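Local structure of nitrite oxidoreductase subunit B (Kuenenia stuttgartiensis, 7B04) at residues A27-N33 against I303-R309; K78-I83 against A129-I133; Q217-K221 against L293-T299. The protein probably relays electrons between the catalytic subunit A and the heme-bearing subunit C of nitrite oxidoreductase, using three [4Fe-4S] clusters and one [3Fe-4S] cluster. The contacts are given in a common frame with arbitrary orientation. Numbering follows the deposited sequence.

Interaction 1: residues A27-N33 against I303-R309; sequences AAVFNIN and IYYIPPR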
loop_
_atom_site.group_PDB
_atom_site.type_symbol
_atom_site.label_atom_id
_atom_site.label_comp_id
_atom_site.label_asym_id
_atom_site.label_seq_id
_atom_site.Cartn_x
_atom_site.Cartn_y
_atom_site.Cartn_z
ATOM N N ALA A 27 -25.215 -9.476 5.568
ATOM C CA ALA A 27 -24.980 -9.201 4.162
ATOM C C ALA A 27 -24.297 -7.850 4.023
ATOM O O ALA A 27 -24.314 -7.024 4.939
ATOM C CB ALA A 27 -26.286 -9.228 3.358
ATOM N N ALA A 28 -23.690 -7.640 2.859
ATOM C CA ALA A 28 -22.982 -6.400 2.584
ATOM C C ALA A 28 -22.992 -6.143 1.086
ATOM O O ALA A 28 -23.138 -7.062 0.276
ATOM C CB ALA A 28 -21.544 -6.443 3.115
ATOM N N VAL A 29 -22.830 -4.871 0.727
ATOM C CA VAL A 29 -22.791 -4.433 -0.662
ATOM C C VAL A 29 -21.439 -3.788 -0.922
ATOM O O VAL A 29 -21.038 -2.871 -0.198
ATOM C CB VAL A 29 -23.933 -3.449 -0.976
ATOM C CG1 VAL A 29 -23.723 -2.805 -2.337
ATOM C CG2 VAL A 29 -25.276 -4.159 -0.907
ATOM N N PHE A 30 -20.746 -4.256 -1.957
ATOM C CA PHE A 30 -19.435 -3.735 -2.332
ATOM C C PHE A 30 -19.569 -2.998 -3.657
ATOM O O PHE A 30 -19.954 -3.598 -4.667
ATOM C CB PHE A 30 -18.399 -4.856 -2.464
ATOM C CG PHE A 30 -18.053 -5.552 -1.170
ATOM C CD1 PHE A 30 -18.728 -5.275 0.005
ATOM C CD2 PHE A 30 -17.039 -6.495 -1.140
ATOM C CE1 PHE A 30 -18.402 -5.924 1.177
ATOM C CE2 PHE A 30 -16.707 -7.146 0.031
ATOM C CZ PHE A 30 -17.389 -6.858 1.191
ATOM N N ASN A 31 -19.248 -1.706 -3.659
ATOM C CA ASN A 31 -19.243 -0.917 -4.892
ATOM C C ASN A 31 -17.858 -1.046 -5.514
ATOM O O ASN A 31 -16.937 -0.293 -5.193
ATOM C CB ASN A 31 -19.612 0.535 -4.614
ATOM C CG ASN A 31 -19.886 1.321 -5.884
ATOM O OD1 ASN A 31 -19.756 0.799 -6.992
ATOM N ND2 ASN A 31 -20.268 2.582 -5.727
ATOM N N ILE A 32 -17.714 -2.014 -6.424
ATOM C CA ILE A 32 -16.427 -2.269 -7.068
ATOM C C ILE A 32 -15.921 -1.033 -7.801
ATOM O O ILE A 32 -14.709 -0.804 -7.888
ATOM C CB ILE A 32 -16.539 -3.477 -8.019
ATOM C CG1 ILE A 32 -17.026 -4.713 -7.265
ATOM C CG2 ILE A 32 -15.204 -3.767 -8.682
ATOM C CD1 ILE A 32 -17.240 -5.915 -8.159
ATOM N N ASN A 33 -16.835 -0.217 -8.330
ATOM C CA ASN A 33 -16.442 0.978 -9.071
ATOM C C ASN A 33 -15.585 1.923 -8.237
ATOM O O ASN A 33 -14.774 2.670 -8.792
ATOM C CB ASN A 33 -17.686 1.703 -9.577
ATOM C CG ASN A 33 -18.461 0.886 -10.592
ATOM O OD1 ASN A 33 -17.938 0.530 -11.647
ATOM N ND2 ASN A 33 -19.714 0.581 -10.274
ATOM N N ILE A 303 -22.572 -11.614 0.012
ATOM C CA ILE A 303 -21.806 -10.407 -0.267
ATOM C C ILE A 303 -22.097 -10.037 -1.713
ATOM O O ILE A 303 -21.722 -10.769 -2.639
ATOM C CB ILE A 303 -20.304 -10.609 -0.030
ATOM C CG1 ILE A 303 -20.046 -11.038 1.415
ATOM C CG2 ILE A 303 -19.538 -9.335 -0.355
ATOM C CD1 ILE A 303 -20.513 -10.029 2.441
ATOM N N TYR A 304 -22.770 -8.911 -1.914
ATOM C CA TYR A 304 -23.265 -8.514 -3.222
ATOM C C TYR A 304 -22.458 -7.337 -3.750
ATOM O O TYR A 304 -22.091 -6.434 -2.994
ATOM C CB TYR A 304 -24.749 -8.151 -3.151
ATOM C CG TYR A 304 -25.626 -9.276 -2.658
ATOM C CD1 TYR A 304 -26.229 -10.153 -3.549
ATOM C CD2 TYR A 304 -25.842 -9.468 -1.301
ATOM C CE1 TYR A 304 -27.030 -11.185 -3.100
ATOM C CE2 TYR A 304 -26.641 -10.494 -0.843
ATOM C CZ TYR A 304 -27.231 -11.351 -1.747
ATOM O OH TYR A 304 -28.026 -12.377 -1.293
ATOM N N TYR A 305 -22.179 -7.357 -5.051
ATOM C CA TYR A 305 -21.278 -6.401 -5.673
ATOM C C TYR A 305 -22.006 -5.575 -6.720
ATOM O O TYR A 305 -22.838 -6.098 -7.469
ATOM C CB TYR A 305 -20.101 -7.112 -6.348
ATOM C CG TYR A 305 -19.223 -7.921 -5.424
ATOM C CD1 TYR A 305 -18.055 -7.384 -4.904
ATOM C CD2 TYR A 305 -19.552 -9.227 -5.087
ATOM C CE1 TYR A 305 -17.243 -8.120 -4.067
ATOM C CE2 TYR A 305 -18.748 -9.972 -4.250
ATOM C CZ TYR A 305 -17.594 -9.413 -3.742
ATOM O OH TYR A 305 -16.788 -10.151 -2.906
ATOM N N ILE A 306 -21.673 -4.292 -6.784
ATOM C CA ILE A 306 -22.051 -3.439 -7.906
ATOM C C ILE A 306 -20.987 -3.620 -8.985
ATOM O O ILE A 306 -19.817 -3.282 -8.743
ATOM C CB ILE A 306 -22.169 -1.969 -7.488
ATOM C CG1 ILE A 306 -23.358 -1.780 -6.543
ATOM C CG2 ILE A 306 -22.316 -1.078 -8.711
ATOM C CD1 ILE A 306 -23.485 -0.377 -5.994
ATOM N N PRO A 307 -21.334 -4.141 -10.158
ATOM C CA PRO A 307 -20.311 -4.538 -11.132
ATOM C C PRO A 307 -19.540 -3.338 -11.649
ATOM O O PRO A 307 -20.026 -2.200 -11.586
ATOM C CB PRO A 307 -21.128 -5.199 -12.255
ATOM C CG PRO A 307 -22.428 -5.575 -11.613
ATOM C CD PRO A 307 -22.690 -4.507 -10.599
ATOM N N PRO A 308 -18.323 -3.550 -12.152
ATOM C CA PRO A 308 -17.578 -2.441 -12.757
ATOM C C PRO A 308 -18.243 -1.973 -14.042
ATOM O O PRO A 308 -18.709 -2.775 -14.854
ATOM C CB PRO A 308 -16.195 -3.045 -13.031
ATOM C CG PRO A 308 -16.111 -4.243 -12.141
ATOM C CD PRO A 308 -17.507 -4.770 -12.038
ATOM N N ARG A 309 -18.278 -0.650 -14.221
ATOM C CA ARG A 309 -18.879 -0.063 -15.414
ATOM C C ARG A 309 -18.064 -0.329 -16.674
ATOM O O ARG A 309 -18.601 -0.205 -17.780
ATOM C CB ARG A 309 -19.064 1.442 -15.221
ATOM C CG ARG A 309 -17.766 2.220 -15.138
ATOM C CD ARG A 309 -18.013 3.717 -15.189
ATOM N NE ARG A 309 -16.763 4.470 -15.193
ATOM C CZ ARG A 309 -16.679 5.778 -15.413
ATOM N NH1 ARG A 309 -15.498 6.379 -15.397
ATOM N NH2 ARG A 309 -17.776 6.485 -15.649
#
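This is a parallel pairing of two strands at the middle of a buried mixed sheet, near the centre of the chain. Four consecutive bridges, A28-I303 to N31-I306, keep CA-CA separations of 4.7-5.1 Å, and the axes diverge by only 23°. The backbone bonds alternate as parallel strands require: Y304 N to A28 O 2.9 Å, F30 N to Y304 O 2.8 Å and I306 N to F30 O 2.8 Å, with N-H...O angles of 162-174°. On the other flank of strand 25-31, A27 and V29 bond to G270 and L268 of strand 267-272, and N31 to I266 just ahead of it.

V29, N31, Y304 and I306 share one face, where V29 and Y304 meet helix 279-286. On the other, I303 CG2 stands 3.6 Å from the centroid of the F30 ring, 14° off its normal, a CH-pi contact; the F30 edge points at the face of Y305 in an offset edge-to-face pair (centroids 5.3 Å apart, planes at 86°).

Past the strands a weak backbone bond, I32 N to I306 O at 3.4 Å, continues the ladder. I32 CG2 packs 3.6 Å from P308 CG. R309 N donates to N33 OD1 at 2.9 Å. The bond from N33 ND2 to P307 O, at 3.1 Å, is weak. R309 and N33 both pack on M324 of subunit A.

Through the 3-10 residues I32 and N33, strand 25-31 leads into C35, C38 and C41, which bind one [4Fe-4S] cluster, and C45, which binds another: the CX2CX2CX3C signature of ferredoxin-type dicluster domains.

Interaction 2: residues K78-I83 against A129-I133; sequences KTLKLI and AVGYI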
loop_
_atom_site.group_PDB
_atom_site.type_symbol
_atom_site.label_atom_id
_atom_site.label_comp_id
_atom_site.label_asym_id
_atom_site.label_seq_id
_atom_site.Cartn_x
_atom_site.Cartn_y
_atom_site.Cartn_z
ATOM N N LYS A 78 -10.142 -22.914 -11.258
ATOM C CA LYS A 78 -10.005 -24.300 -10.822
ATOM C C LYS A 78 -11.357 -24.896 -10.451
ATOM O O LYS A 78 -11.665 -26.034 -10.822
ATOM C CB LYS A 78 -9.035 -24.389 -9.643
ATOM C CG LYS A 78 -7.571 -24.209 -10.019
ATOM C CD LYS A 78 -6.665 -24.330 -8.804
ATOM C CE LYS A 78 -6.198 -25.761 -8.600
ATOM N NZ LYS A 78 -5.095 -26.119 -9.534
ATOM N N THR A 79 -12.177 -24.141 -9.717
ATOM C CA THR A 79 -13.492 -24.630 -9.316
ATOM C C THR A 79 -14.490 -24.574 -10.468
ATOM O O THR A 79 -15.312 -25.485 -10.623
ATOM C CB THR A 79 -14.008 -23.826 -8.121
ATOM O OG1 THR A 79 -13.096 -23.960 -7.025
ATOM C CG2 THR A 79 -15.381 -24.322 -7.693
ATOM N N LEU A 80 -14.429 -23.525 -11.291
ATOM C CA LEU A 80 -15.349 -23.410 -12.419
ATOM C C LEU A 80 -15.145 -24.525 -13.436
ATOM O O LEU A 80 -16.078 -24.850 -14.179
ATOM C CB LEU A 80 -15.191 -22.047 -13.097
ATOM C CG LEU A 80 -15.839 -20.838 -12.415
ATOM C CD1 LEU A 80 -15.395 -19.548 -13.085
ATOM C CD2 LEU A 80 -17.355 -20.953 -12.424
ATOM N N LYS A 81 -13.947 -25.116 -13.486
ATOM C CA LYS A 81 -13.702 -26.222 -14.407
ATOM C C LYS A 81 -14.368 -27.508 -13.942
ATOM O O LYS A 81 -14.741 -28.349 -14.769
ATOM C CB LYS A 81 -12.200 -26.463 -14.546
ATOM C CG LYS A 81 -11.850 -27.563 -15.523
ATOM C CD LYS A 81 -10.356 -27.699 -15.714
ATOM C CE LYS A 81 -10.059 -28.548 -16.937
ATOM N NZ LYS A 81 -11.067 -28.322 -18.012
ATOM N N LEU A 82 -14.561 -27.662 -12.637
ATOM C CA LEU A 82 -15.194 -28.858 -12.101
ATOM C C LEU A 82 -16.698 -28.877 -12.332
ATOM O O LEU A 82 -17.338 -29.896 -12.051
ATOM C CB LEU A 82 -14.883 -28.984 -10.604
ATOM C CG LEU A 82 -13.390 -29.088 -10.265
ATOM C CD1 LEU A 82 -13.168 -29.031 -8.760
ATOM C CD2 LEU A 82 -12.776 -30.351 -10.854
ATOM N N ILE A 83 -17.274 -27.783 -12.825
ATOM C CA ILE A 83 -18.706 -27.707 -13.090
ATOM C C ILE A 83 -18.952 -27.299 -14.537
ATOM O O ILE A 83 -20.077 -26.947 -14.907
ATOM C CB ILE A 83 -19.392 -26.724 -12.124
ATOM C CG1 ILE A 83 -18.821 -25.317 -12.312
ATOM C CG2 ILE A 83 -19.216 -27.184 -10.685
ATOM C CD1 ILE A 83 -19.585 -24.245 -11.572
ATOM N N ALA A 129 -20.035 -32.420 -2.357
ATOM C CA ALA A 129 -19.800 -31.388 -3.357
ATOM C C ALA A 129 -18.460 -31.631 -4.037
ATOM O O ALA A 129 -17.566 -32.264 -3.470
ATOM C CB ALA A 129 -19.832 -29.988 -2.736
ATOM N N VAL A 130 -18.338 -31.128 -5.263
ATOM C CA VAL A 130 -17.069 -31.167 -5.978
ATOM C C VAL A 130 -16.142 -30.112 -5.395
ATOM O O VAL A 130 -16.586 -29.082 -4.871
ATOM C CB VAL A 130 -17.279 -30.953 -7.489
ATOM C CG1 VAL A 130 -17.695 -32.249 -8.159
ATOM C CG2 VAL A 130 -18.309 -29.864 -7.730
ATOM N N GLY A 131 -14.843 -30.365 -5.479
ATOM C CA GLY A 131 -13.884 -29.411 -4.969
ATOM C C GLY A 131 -12.477 -29.968 -5.018
ATOM O O GLY A 131 -12.216 -31.013 -5.621
ATOM N N TYR A 132 -11.578 -29.239 -4.365
ATOM C CA TYR A 132 -10.176 -29.615 -4.277
ATOM C C TYR A 132 -9.578 -28.927 -3.062
ATOM O O TYR A 132 -10.092 -27.912 -2.586
ATOM C CB TYR A 132 -9.406 -29.237 -5.550
ATOM C CG TYR A 132 -9.166 -27.748 -5.706
ATOM C CD1 TYR A 132 -10.132 -26.924 -6.266
ATOM C CD2 TYR A 132 -7.970 -27.170 -5.297
ATOM C CE1 TYR A 132 -9.917 -25.567 -6.412
ATOM C CE2 TYR A 132 -7.747 -25.813 -5.436
ATOM C CZ TYR A 132 -8.723 -25.016 -5.994
ATOM O OH TYR A 132 -8.505 -23.665 -6.136
ATOM N N ILE A 133 -8.482 -29.493 -2.566
ATOM C CA ILE A 133 -7.720 -28.897 -1.474
ATOM C C ILE A 133 -6.557 -28.129 -2.098
ATOM O O ILE A 133 -5.679 -28.753 -2.714
ATOM C CB ILE A 133 -7.217 -29.955 -0.484
ATOM C CG1 ILE A 133 -8.392 -30.603 0.247
ATOM C CG2 ILE A 133 -6.251 -29.332 0.512
ATOM C CD1 ILE A 133 -7.999 -31.793 1.094
#
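An extended loop running across one side of K78-I83, the C-terminal part of helix 75-81 and the residues after it, is the motif here. Mostly side chains meet: the nearest CA pairs, T79-G131 and L82-V130, are still 6.5 and 6.8 Å apart, and 311 Å² is buried in all. V130 comes first. It points toward L82 and I83, with V130 CG2 4.1 Å from I83 CG2 and V130 CB 4.4 Å from L82 CB; I116 and V119 of helix 116-123 also touch V130, so the valine fills the gap between helix 116-123 and residues L82 and I83.

G131 follows with a fully extended backbone (phi/psi 173/-169). Its carbonyl oxygen, G131 O, lies 3.8 Å from L82 CD1, a van der Waals contact between the leucine methyl and the loop backbone.

Y132 has the most surface covered, 83 Å², and its CA-to-CB bond points toward 78-83. T79 OG1 meets the ring edge 3.6 Å from Y132 CE1. The two ring faces are covered by lysines: K78 on one, and on the opposite one K221, in a cation-pi contact. K221 NZ also donates to Y132 O, joining the loop to the segment that holds cluster-binding C218.

The K78 interaction is mainly CH-pi, since K78 CE is 3.9 Å from the Y132 ring centroid and 28° off its normal, whereas K78 NZ is 5.3 Å from that centroid, at most a weak attraction.

Interaction 3: residues Q217-K221 against L293-T299; sequences QCPYK and LYPQFGT. With SF4 (iron/sulfur cluster), chain Z.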
loop_
_atom_site.group_PDB
_atom_site.type_symbol
_atom_site.label_atom_id
_atom_site.label_comp_id
_atom_site.label_asym_id
_atom_site.label_seq_id
_atom_site.Cartn_x
_atom_site.Cartn_y
_atom_site.Cartn_z
ATOM N N GLN A 217 -14.279 -28.627 -0.157
ATOM C CA GLN A 217 -15.511 -28.453 -0.913
ATOM C C GLN A 217 -16.053 -27.029 -0.900
ATOM O O GLN A 217 -17.038 -26.759 -1.596
ATOM C CB GLN A 217 -16.586 -29.411 -0.384
ATOM C CG GLN A 217 -16.386 -30.843 -0.848
ATOM C CD GLN A 217 -16.981 -31.860 0.104
ATOM O OE1 GLN A 217 -16.319 -32.816 0.506
ATOM N NE2 GLN A 217 -18.241 -31.656 0.473
ATOM N N CYS A 218 -15.460 -26.121 -0.139
ATOM C CA CYS A 218 -15.853 -24.716 -0.234
ATOM C C CYS A 218 -15.360 -24.129 -1.550
ATOM O O CYS A 218 -14.144 -24.062 -1.770
ATOM C CB CYS A 218 -15.306 -23.903 0.931
ATOM S SG CYS A 218 -15.619 -22.125 0.768
ATOM N N PRO A 219 -16.250 -23.702 -2.449
ATOM C CA PRO A 219 -15.788 -23.197 -3.750
ATOM C C PRO A 219 -15.048 -21.876 -3.660
ATOM O O PRO A 219 -14.315 -21.532 -4.596
ATOM C CB PRO A 219 -17.088 -23.057 -4.551
ATOM C CG PRO A 219 -18.134 -22.821 -3.512
ATOM C CD PRO A 219 -17.714 -23.623 -2.308
ATOM N N TYR A 220 -15.211 -21.126 -2.570
ATOM C CA TYR A 220 -14.555 -19.838 -2.398
ATOM C C TYR A 220 -13.255 -19.925 -1.610
ATOM O O TYR A 220 -12.554 -18.914 -1.492
ATOM C CB TYR A 220 -15.519 -18.851 -1.725
ATOM C CG TYR A 220 -16.804 -18.685 -2.501
ATOM C CD1 TYR A 220 -16.855 -17.869 -3.623
ATOM C CD2 TYR A 220 -17.957 -19.364 -2.130
ATOM C CE1 TYR A 220 -18.024 -17.722 -4.345
ATOM C CE2 TYR A 220 -19.130 -19.223 -2.847
ATOM C CZ TYR A 220 -19.157 -18.400 -3.952
ATOM O OH TYR A 220 -20.318 -18.256 -4.674
ATOM N N LYS A 221 -12.930 -21.098 -1.061
ATOM C CA LYS A 221 -11.627 -21.367 -0.447
ATOM C C LYS A 221 -11.353 -20.453 0.745
ATOM O O LYS A 221 -10.222 -20.018 0.971
ATOM C CB LYS A 221 -10.505 -21.261 -1.483
ATOM C CG LYS A 221 -10.721 -22.138 -2.697
ATOM C CD LYS A 221 -10.828 -23.596 -2.286
ATOM C CE LYS A 221 -11.294 -24.467 -3.434
ATOM N NZ LYS A 221 -11.410 -25.892 -3.026
ATOM N N LEU A 293 -21.443 -13.130 -5.843
ATOM C CA LEU A 293 -20.243 -13.627 -6.504
ATOM C C LEU A 293 -20.418 -15.098 -6.860
ATOM O O LEU A 293 -20.608 -15.938 -5.974
ATOM C CB LEU A 293 -19.022 -13.439 -5.605
ATOM C CG LEU A 293 -17.702 -13.976 -6.153
ATOM C CD1 LEU A 293 -17.313 -13.220 -7.411
ATOM C CD2 LEU A 293 -16.605 -13.882 -5.105
ATOM N N TYR A 294 -20.327 -15.403 -8.157
ATOM C CA TYR A 294 -20.464 -16.746 -8.710
ATOM C C TYR A 294 -21.660 -17.481 -8.110
ATOM O O TYR A 294 -21.478 -18.452 -7.364
ATOM C CB TYR A 294 -19.185 -17.556 -8.487
ATOM C CG TYR A 294 -17.981 -17.077 -9.280
ATOM C CD1 TYR A 294 -17.937 -17.198 -10.662
ATOM C CD2 TYR A 294 -16.881 -16.514 -8.641
ATOM C CE1 TYR A 294 -16.842 -16.768 -11.388
ATOM C CE2 TYR A 294 -15.779 -16.079 -9.359
ATOM C CZ TYR A 294 -15.764 -16.209 -10.731
ATOM O OH TYR A 294 -14.674 -15.781 -11.453
ATOM N N PRO A 295 -22.894 -17.072 -8.426
ATOM C CA PRO A 295 -24.052 -17.856 -7.983
ATOM C C PRO A 295 -24.120 -19.216 -8.637
ATOM O O PRO A 295 -24.911 -20.056 -8.192
ATOM C CB PRO A 295 -25.247 -16.981 -8.380
ATOM C CG PRO A 295 -24.747 -16.180 -9.537
ATOM C CD PRO A 295 -23.283 -15.931 -9.274
ATOM N N GLN A 296 -23.319 -19.457 -9.677
ATOM C CA GLN A 296 -23.239 -20.776 -10.306
ATOM C C GLN A 296 -22.948 -21.871 -9.297
ATOM O O GLN A 296 -23.484 -22.982 -9.414
ATOM C CB GLN A 296 -22.135 -20.776 -11.358
ATOM C CG GLN A 296 -22.293 -19.791 -12.494
ATOM C CD GLN A 296 -21.496 -18.521 -12.275
ATOM O OE1 GLN A 296 -20.407 -18.559 -11.720
ATOM N NE2 GLN A 296 -22.045 -17.384 -12.707
ATOM N N PHE A 297 -22.120 -21.566 -8.297
ATOM C CA PHE A 297 -21.721 -22.564 -7.312
ATOM C C PHE A 297 -22.904 -23.104 -6.513
ATOM O O PHE A 297 -22.899 -24.278 -6.118
ATOM C CB PHE A 297 -20.655 -21.970 -6.397
ATOM C CG PHE A 297 -19.378 -21.609 -7.119
ATOM C CD1 PHE A 297 -19.042 -22.228 -8.313
ATOM C CD2 PHE A 297 -18.522 -20.649 -6.609
ATOM C CE1 PHE A 297 -17.877 -21.903 -8.977
ATOM C CE2 PHE A 297 -17.351 -20.319 -7.266
ATOM C CZ PHE A 297 -17.030 -20.948 -8.457
ATOM N N GLY A 298 -23.915 -22.278 -6.262
ATOM C CA GLY A 298 -25.103 -22.743 -5.583
ATOM C C GLY A 298 -25.089 -22.610 -4.077
ATOM O O GLY A 298 -25.836 -23.322 -3.401
ATOM N N THR A 299 -24.236 -21.763 -3.517
ATOM C CA THR A 299 -24.207 -21.614 -2.069
ATOM C C THR A 299 -25.084 -20.474 -1.565
ATOM O O THR A 299 -25.338 -20.405 -0.358
ATOM C CB THR A 299 -22.771 -21.404 -1.584
ATOM O OG1 THR A 299 -22.339 -20.080 -1.920
ATOM C CG2 THR A 299 -21.837 -22.420 -2.219
HETATM FE FE1 SF4 Z . -17.231 -20.930 1.829
HETATM FE FE2 SF4 Z . -19.847 -20.137 1.960
HETATM FE FE3 SF4 Z . -18.007 -19.069 3.683
HETATM FE FE4 SF4 Z . -18.782 -21.683 3.954
HETATM S S1 SF4 Z . -20.090 -19.830 4.208
HETATM S S2 SF4 Z . -16.655 -20.873 4.034
HETATM S S3 SF4 Z . -19.071 -22.275 1.769
HETATM S S4 SF4 Z . -18.052 -18.842 1.414
#
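One tyrosine hydroxyl faces two successive carbonyls: Y220 OH lies 2.7 Å from L293 O and 2.9 Å from Y294 O, so its single proton can serve either. Y294, at phi/psi 45/70, makes the sharp bend that brings both oxygens to the same hydroxyl.

F297 links the neighbouring P219 and Y220. P219 CB sits over its ring face, 3.9 Å from the centroid, while its edge points at the face of Y220 (centroids 5.3 Å apart, planes at 68°). T299 lies at the ring edge of Y220, with T299 OG1 3.4 Å from Y220 CE2.

A type I turn from C218 to K221 holds these residues beside the cluster. C218 SG binds FE1 of the SF4 at 2.3 Å, completing the site of C175, C178 and C183. A Cys-Pro pair at the last ligand is familiar from ferredoxins. Y220 CD2 approaches SF4 S4 to 3.6 Å while backbone carbonyls satisfy its hydroxyl, so the ring covers this side of the cluster, with F297, P219 and L293 packed behind it.

In the fold
From the N terminus, 27-33 is the first segment reached and 303-309 the last, so interaction 1 closes a loop of 269 residues that encloses the other two contacts. Within it, interaction 2 closes a 45-residue loop before interaction 3 opens one of 71; these two are in series, and none cross. Interactions 2 and 3 are neighbours, their centres about 9 Å apart: A129 O is 3.2 Å from Q217 CG, and L80 CD1 is 3.6 Å from Y294 CE1. Interaction 3 also reaches the central sheet, where L293 CB is 3.7 Å from Y305 CE2. Interactions 1 and 2 do not touch; through L293 and Y294, segment 293-299 bridges the sheet to helix 75-81.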